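Side-chain contacts in 1-pyrroline-5-carboxylate dehydrogenase (Thermus thermophilus, PDB 1UZB), which probably oxidises the semialdehyde form of 1-pyrroline-5-carboxylate to glutamate with a nicotinamide cofactor, as a member of the aldehyde dehydrogenase family: residues 118-121 with 122-126; 133-136 with 137-141; 477-480 with 481-484. One frame throughout, in Å; residues are numbered along the deposited sequence.

In the fold
All three contacts are local, but their settings differ. Interactions 1 and 2 are buried on consecutive helices, 113-124 and 128-149, which touch through Leu120 packing and a salt bridge; interaction 1 covers the end of the first helix, interaction 2 a regular stretch of the second. Interaction 3, only partly buried, lies in the loop after strand 468-471 and is within reach of a second subunit. It meets interaction 2 where Val480 packs on Glu137, Asp140 and Phe141, but stays about 10 Å, nearest atoms, from interaction 1. In the helices, backbone bonds and apolar pairs dominate; in the loop, a glutamine amide and bridging waters supplement a few backbone bonds of a turn.

Interaction 1. Residues 118-121 with 122-126; sequences ATLV and YEVGK
Leu120 and Val124 make the apolar contact of this helical turn: the two side chains run alongside each other in the same direction, with Leu120 CD2 4.0 Å from Val124 CG2. The latter methyl also lies 3.2 Å from Leu120 O, because it sits between the backbone N and carbonyl carbon of Val124.

The hydrogen bonds follow the alpha-helical i to i+4 pattern. Tyr122 N reaches Ala118 O, Glu123 N reaches Thr119 O at 2.8 Å, and Val124 N reaches Leu120 O. The series ends in a weak bond from Gly125 N to Val121 O, bent to 122°, as Gly125 turns to positive phi (70°) and leaves the helical path. A CH...O contact follows, with Val121 CA 3.3 Å from Lys126 O, a buried oxygen for which the model offers no hydrogen-bond donor.

With CG beside its backbone N (chi1 -72°), Tyr122 carries its ring back along the helix, and CD1 comes 3.3 Å from Ala118 O, obliquely to the ring plane. The ring meets Phe34 edge-to-face and its hydroxyl bonds to Glu355; an alanine here would probably leave Glu355 without that partner and open a gap beside Phe34 and Leu27.

Polar ends fasten the turn to its surroundings: Glu123 takes Ser55 OG and the N atoms of Val214 and Val215, Thr119 OG1 is hydrogen-bonded to Lys218 NZ, and Lys126 NZ pairs with Asp134. Helix 17-32 covers Ala118, helix 213-226 lies against Thr119 and Glu123, and helix 128-149 packs on Leu120 and Val121.

Interaction 2. Residues 133-136 with 137-141; sequences ADVA and EAIDF
Ala133 O accepts a firm bond from Glu137 N at 3.0 Å (150° at the hydrogen) and a weak one from a water, which also donates to Glu137 OE1 at 2.6 Å. With CG anti to the backbone N of Glu137 (chi1 -175°) and an extended chain beyond, the carboxylate ends where this water can bridge it back to the carbonyl.

Asp134 O receives Ala138 N at 3.1 Å. The Asp134 carboxylate is directed away from this turn, to Lys126 and to Ala188 N at the start of helix 188-199; its OD1 stays 6.4 Å from Glu137 OE1.

Such i to i+4 pairing identifies a regular alpha-helical stretch within helix 128-149, which is lined by helices 95-111 and 113-124.

Val135 O takes Ile139 N in a nearly straight bond (165°), and on the same flank Val135 CG1 approaches Ile139 CD1 to 4.2 Å, the two side chains crossing at a slant. Met109 and Arg110 pack on Ile139.

Ala136 O accepts Asp140 N at 2.9 Å. Asp140 CG, folded back beside its own backbone N, lies 3.2 Å from Ala136 O, while its two carboxylate oxygens are satisfied by Glu9 N and Asn8 ND2.

Interaction 3. Residues 477-480 with 481-484; sequences GALV and GVQP
Leu479 and Gln483 meet through two almost straight hydrogen bonds that close a ring. Leu479 N donates to Gln483 OE1 at 2.8 Å, with 175° at the hydrogen and the donor modestly tilted from the amide plane; Gln483 N returns a bond to Leu479 O at 3.0 Å, arriving nearly along the C=O axis. The amide can reach back because Gln483 is bent at chi2 (118°), which lays its side chain beside that of Leu479. Gln483 OE1 also accepts a hydrogen bond from a water that donates its other proton to Gly477 O, so this oxygen is gripped twice and the loop is stitched two residues further back, to Gly477.

Around this ring lie small apolar contacts: Ala478 CB is 4.1 Å from Gln483 CB, and Leu479 CB is 4.0 Å from Val482 CG2. Val482 N makes weak bonds to both Leu479 O and Val480 O, as the chain reverses through Val480 and Gly481. A side chain on Gly481 would clash with Val480 O, its CB falling 2.6 Å away, so only a residue without CB fits this corner comfortably.

Farther out, the other end of the glutamine amide is fixed by a neighbouring chain: Gln483 NE2 bonds to Asn167 OD1 of the second subunit, whose Tyr162 packs on Leu479. Within the same chain, Asn8 ND2 holds Val480 O, and the Val480 side chain rests on helix 128-149.

The backbone angles of Val480 and Gly481 and the weak Val482 N to Leu479 O bond mark a type II beta turn, overlapped by the five-residue alpha-turn bond from Gln483 N. In relatives, the corresponding loop receives the substrate's carboxylate end; it probably does so here.

Interaction 1. Residues 118-121 with 122-126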
loop_
_atom_site.group_PDB
_atom_site.type_symbol
_atom_site.label_atom_id
_atom_site.label_comp_id
_atom_site.label_asym_id
_atom_site.label_seq_id
_atom_site.Cartn_x
_atom_site.Cartn_y
_atom_site.Cartn_z
ATOM N N ALA A 118 28.643 17.332 29.068
ATOM C CA ALA A 118 29.698 17.812 29.953
ATOM C C ALA A 118 30.439 16.652 30.604
ATOM O O ALA A 118 31.650 16.722 30.826
ATOM C CB ALA A 118 29.105 18.720 31.023
ATOM N N THR A 119 29.715 15.581 30.909
ATOM C CA THR A 119 30.334 14.421 31.533
ATOM C C THR A 119 31.281 13.757 30.533
ATOM O O THR A 119 32.345 13.271 30.909
ATOM C CB THR A 119 29.275 13.413 32.028
ATOM O OG1 THR A 119 28.373 14.079 32.922
ATOM C CG2 THR A 119 29.940 12.266 32.776
ATOM N N LEU A 120 30.904 13.752 29.258
ATOM C CA LEU A 120 31.756 13.178 28.215
ATOM C C LEU A 120 33.022 14.014 28.048
ATOM O O LEU A 120 34.113 13.480 27.845
ATOM C CB LEU A 120 31.011 13.130 26.878
ATOM C CG LEU A 120 29.937 12.053 26.732
ATOM C CD1 LEU A 120 29.191 12.269 25.426
ATOM C CD2 LEU A 120 30.575 10.670 26.761
ATOM N N VAL A 121 32.866 15.332 28.110
ATOM C CA VAL A 121 33.998 16.238 27.983
ATOM C C VAL A 121 35.052 15.899 29.034
ATOM O O VAL A 121 36.229 15.719 28.715
ATOM C CB VAL A 121 33.547 17.710 28.167
ATOM C CG1 VAL A 121 34.760 18.623 28.277
ATOM C CG2 VAL A 121 32.670 18.137 26.993
ATOM N N TYR A 122 34.620 15.799 30.287
ATOM C CA TYR A 122 35.534 15.505 31.384
ATOM C C TYR A 122 35.999 14.062 31.520
ATOM O O TYR A 122 37.166 13.830 31.844
ATOM C CB TYR A 122 34.922 15.958 32.715
ATOM C CG TYR A 122 34.887 17.459 32.880
ATOM C CD1 TYR A 122 33.679 18.138 33.025
ATOM C CD2 TYR A 122 36.067 18.203 32.870
ATOM C CE1 TYR A 122 33.647 19.525 33.155
ATOM C CE2 TYR A 122 36.046 19.587 32.998
ATOM C CZ TYR A 122 34.833 20.238 33.140
ATOM O OH TYR A 122 34.812 21.608 33.264
ATOM N N GLU A 123 35.120 13.093 31.270
ATOM C CA GLU A 123 35.517 11.697 31.438
ATOM C C GLU A 123 36.296 11.060 30.290
ATOM O O GLU A 123 37.194 10.247 30.536
ATOM C CB GLU A 123 34.311 10.809 31.765
ATOM C CG GLU A 123 34.749 9.444 32.295
ATOM C CD GLU A 123 33.605 8.547 32.735
ATOM O OE1 GLU A 123 33.863 7.640 33.559
ATOM O OE2 GLU A 123 32.463 8.733 32.257
ATOM N N VAL A 124 35.957 11.401 29.046
ATOM C CA VAL A 124 36.674 10.822 27.914
ATOM C C VAL A 124 37.361 11.829 26.991
ATOM O O VAL A 124 37.877 11.462 25.938
ATOM C CB VAL A 124 35.774 9.872 27.074
ATOM C CG1 VAL A 124 35.307 8.707 27.939
ATOM C CG2 VAL A 124 34.590 10.625 26.502
ATOM N N GLY A 125 37.362 13.099 27.385
ATOM C CA GLY A 125 38.054 14.110 26.606
ATOM C C GLY A 125 37.516 14.535 25.257
ATOM O O GLY A 125 38.292 14.857 24.350
ATOM N N LYS A 126 36.198 14.538 25.106
ATOM C CA LYS A 126 35.595 14.981 23.856
ATOM C C LYS A 126 35.417 16.488 23.930
ATOM O O LYS A 126 35.123 17.023 25.002
ATOM C CB LYS A 126 34.217 14.346 23.652
ATOM C CG LYS A 126 34.253 12.855 23.447
ATOM C CD LYS A 126 32.999 12.354 22.754
ATOM C CE LYS A 126 33.199 10.914 22.321
ATOM N NZ LYS A 126 32.100 10.407 21.455
#

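Interaction 2. Residues 133-136 with 137-141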
loop_
_atom_site.group_PDB
_atom_site.type_symbol
_atom_site.label_atom_id
_atom_site.label_comp_id
_atom_site.label_asym_id
_atom_site.label_seq_id
_atom_site.Cartn_x
_atom_site.Cartn_y
_atom_site.Cartn_z
ATOM N N ALA A 133 27.314 15.446 19.692
ATOM C CA ALA A 133 26.973 14.455 18.675
ATOM C C ALA A 133 26.747 13.082 19.303
ATOM O O ALA A 133 25.863 12.337 18.884
ATOM C CB ALA A 133 28.082 14.375 17.627
ATOM N N ASP A 134 27.551 12.763 20.313
ATOM C CA ASP A 134 27.478 11.486 21.019
ATOM C C ASP A 134 26.110 11.346 21.695
ATOM O O ASP A 134 25.388 10.374 21.468
ATOM C CB ASP A 134 28.612 11.431 22.058
ATOM C CG ASP A 134 28.807 10.053 22.673
ATOM O OD1 ASP A 134 27.807 9.395 23.023
ATOM O OD2 ASP A 134 29.978 9.644 22.836
ATOM N N VAL A 135 25.743 12.325 22.515
ATOM C CA VAL A 135 24.461 12.272 23.209
ATOM C C VAL A 135 23.285 12.298 22.229
ATOM O O VAL A 135 22.281 11.604 22.435
ATOM C CB VAL A 135 24.335 13.433 24.216
ATOM C CG1 VAL A 135 22.979 13.384 24.902
ATOM C CG2 VAL A 135 25.451 13.331 25.259
ATOM N N ALA A 136 23.403 13.089 21.166
ATOM C CA ALA A 136 22.343 13.169 20.166
ATOM C C ALA A 136 22.116 11.797 19.530
ATOM O O ALA A 136 20.977 11.400 19.285
ATOM C CB ALA A 136 22.709 14.193 19.100
ATOM N N GLU A 137 23.202 11.074 19.267
ATOM C CA GLU A 137 23.112 9.744 18.673
ATOM C C GLU A 137 22.426 8.772 19.638
ATOM O O GLU A 137 21.658 7.917 19.212
ATOM C CB GLU A 137 24.506 9.224 18.314
ATOM C CG GLU A 137 24.498 7.894 17.574
ATOM C CD GLU A 137 25.893 7.376 17.282
ATOM O OE1 GLU A 137 26.753 8.178 16.869
ATOM O OE2 GLU A 137 26.127 6.162 17.451
ATOM N N ALA A 138 22.714 8.898 20.932
ATOM C CA ALA A 138 22.099 8.033 21.941
ATOM C C ALA A 138 20.581 8.233 21.931
ATOM O O ALA A 138 19.817 7.270 21.952
ATOM C CB ALA A 138 22.660 8.359 23.325
ATOM N N ILE A 139 20.156 9.494 21.909
ATOM C CA ILE A 139 18.737 9.814 21.871
ATOM C C ILE A 139 18.155 9.214 20.590
ATOM O O ILE A 139 17.082 8.604 20.613
ATOM C CB ILE A 139 18.528 11.344 21.901
ATOM C CG1 ILE A 139 18.983 11.898 23.256
ATOM C CG2 ILE A 139 17.069 11.680 21.658
ATOM C CD1 ILE A 139 19.159 13.404 23.278
ATOM N N ASP A 140 18.877 9.362 19.479
ATOM C CA ASP A 140 18.420 8.813 18.202
ATOM C C ASP A 140 18.198 7.303 18.276
ATOM O O ASP A 140 17.200 6.801 17.761
ATOM C CB ASP A 140 19.420 9.102 17.073
ATOM C CG ASP A 140 19.391 10.548 16.607
ATOM O OD1 ASP A 140 18.467 11.296 16.992
ATOM O OD2 ASP A 140 20.298 10.932 15.833
ATOM N N PHE A 141 19.126 6.574 18.892
ATOM C CA PHE A 141 18.970 5.123 19.000
ATOM C C PHE A 141 17.678 4.767 19.730
ATOM O O PHE A 141 16.938 3.880 19.301
ATOM C CB PHE A 141 20.152 4.494 19.748
ATOM C CG PHE A 141 21.363 4.244 18.893
ATOM C CD1 PHE A 141 22.623 4.624 19.341
ATOM C CD2 PHE A 141 21.257 3.596 17.664
ATOM C CE1 PHE A 141 23.765 4.365 18.583
ATOM C CE2 PHE A 141 22.394 3.331 16.898
ATOM C CZ PHE A 141 23.648 3.718 17.359
HETATM O O HOH W 1 27.827 10.417 17.681
#

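Interaction 3. Residues 477-480 with 481-484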
loop_
_atom_site.group_PDB
_atom_site.type_symbol
_atom_site.label_atom_id
_atom_site.label_comp_id
_atom_site.label_asym_id
_atom_site.label_seq_id
_atom_site.Cartn_x
_atom_site.Cartn_y
_atom_site.Cartn_z
ATOM N N GLY A 477 30.686 10.007 11.764
ATOM C CA GLY A 477 29.387 10.548 12.125
ATOM C C GLY A 477 28.141 9.982 11.475
ATOM O O GLY A 477 27.203 10.733 11.200
ATOM N N ALA A 478 28.112 8.675 11.239
ATOM C CA ALA A 478 26.941 8.046 10.640
ATOM C C ALA A 478 25.722 8.365 11.503
ATOM O O ALA A 478 25.760 8.223 12.726
ATOM C CB ALA A 478 27.140 6.539 10.556
ATOM N N LEU A 479 24.643 8.797 10.864
ATOM C CA LEU A 479 23.422 9.136 11.582
ATOM C C LEU A 479 22.450 7.974 11.657
ATOM O O LEU A 479 22.207 7.288 10.668
ATOM C CB LEU A 479 22.735 10.324 10.912
ATOM C CG LEU A 479 23.484 11.657 10.969
ATOM C CD1 LEU A 479 22.768 12.683 10.107
ATOM C CD2 LEU A 479 23.579 12.135 12.407
ATOM N N VAL A 480 21.901 7.759 12.847
ATOM C CA VAL A 480 20.926 6.704 13.070
ATOM C C VAL A 480 19.787 6.860 12.060
ATOM O O VAL A 480 19.307 7.971 11.812
ATOM C CB VAL A 480 20.361 6.790 14.507
ATOM C CG1 VAL A 480 19.141 5.889 14.657
ATOM C CG2 VAL A 480 21.438 6.382 15.502
ATOM N N GLY A 481 19.383 5.745 11.459
ATOM C CA GLY A 481 18.297 5.762 10.493
ATOM C C GLY A 481 18.694 6.129 9.074
ATOM O O GLY A 481 18.213 5.527 8.112
ATOM N N VAL A 482 19.579 7.113 8.943
ATOM C CA VAL A 482 20.044 7.590 7.643
ATOM C C VAL A 482 21.102 6.676 7.043
ATOM O O VAL A 482 21.025 6.300 5.868
ATOM C CB VAL A 482 20.658 9.004 7.764
ATOM C CG1 VAL A 482 21.067 9.517 6.393
ATOM C CG2 VAL A 482 19.662 9.956 8.418
ATOM N N GLN A 483 22.083 6.324 7.864
ATOM C CA GLN A 483 23.186 5.479 7.441
ATOM C C GLN A 483 23.394 4.248 8.316
ATOM O O GLN A 483 24.143 4.297 9.297
ATOM C CB GLN A 483 24.481 6.300 7.404
ATOM C CG GLN A 483 24.509 7.368 6.319
ATOM C CD GLN A 483 24.624 8.786 6.861
ATOM O OE1 GLN A 483 24.873 9.007 8.050
ATOM N NE2 GLN A 483 24.451 9.758 5.978
ATOM N N PRO A 484 22.717 3.131 7.988
ATOM C CA PRO A 484 22.871 1.896 8.767
ATOM C C PRO A 484 24.373 1.698 8.968
ATOM O O PRO A 484 25.130 1.688 7.998
ATOM C CB PRO A 484 22.262 0.846 7.850
ATOM C CG PRO A 484 21.133 1.601 7.210
ATOM C CD PRO A 484 21.751 2.949 6.888
HETATM O O HOH W 2 26.498 11.183 8.629
HETATM O O HOH W 3 22.673 4.357 11.509
#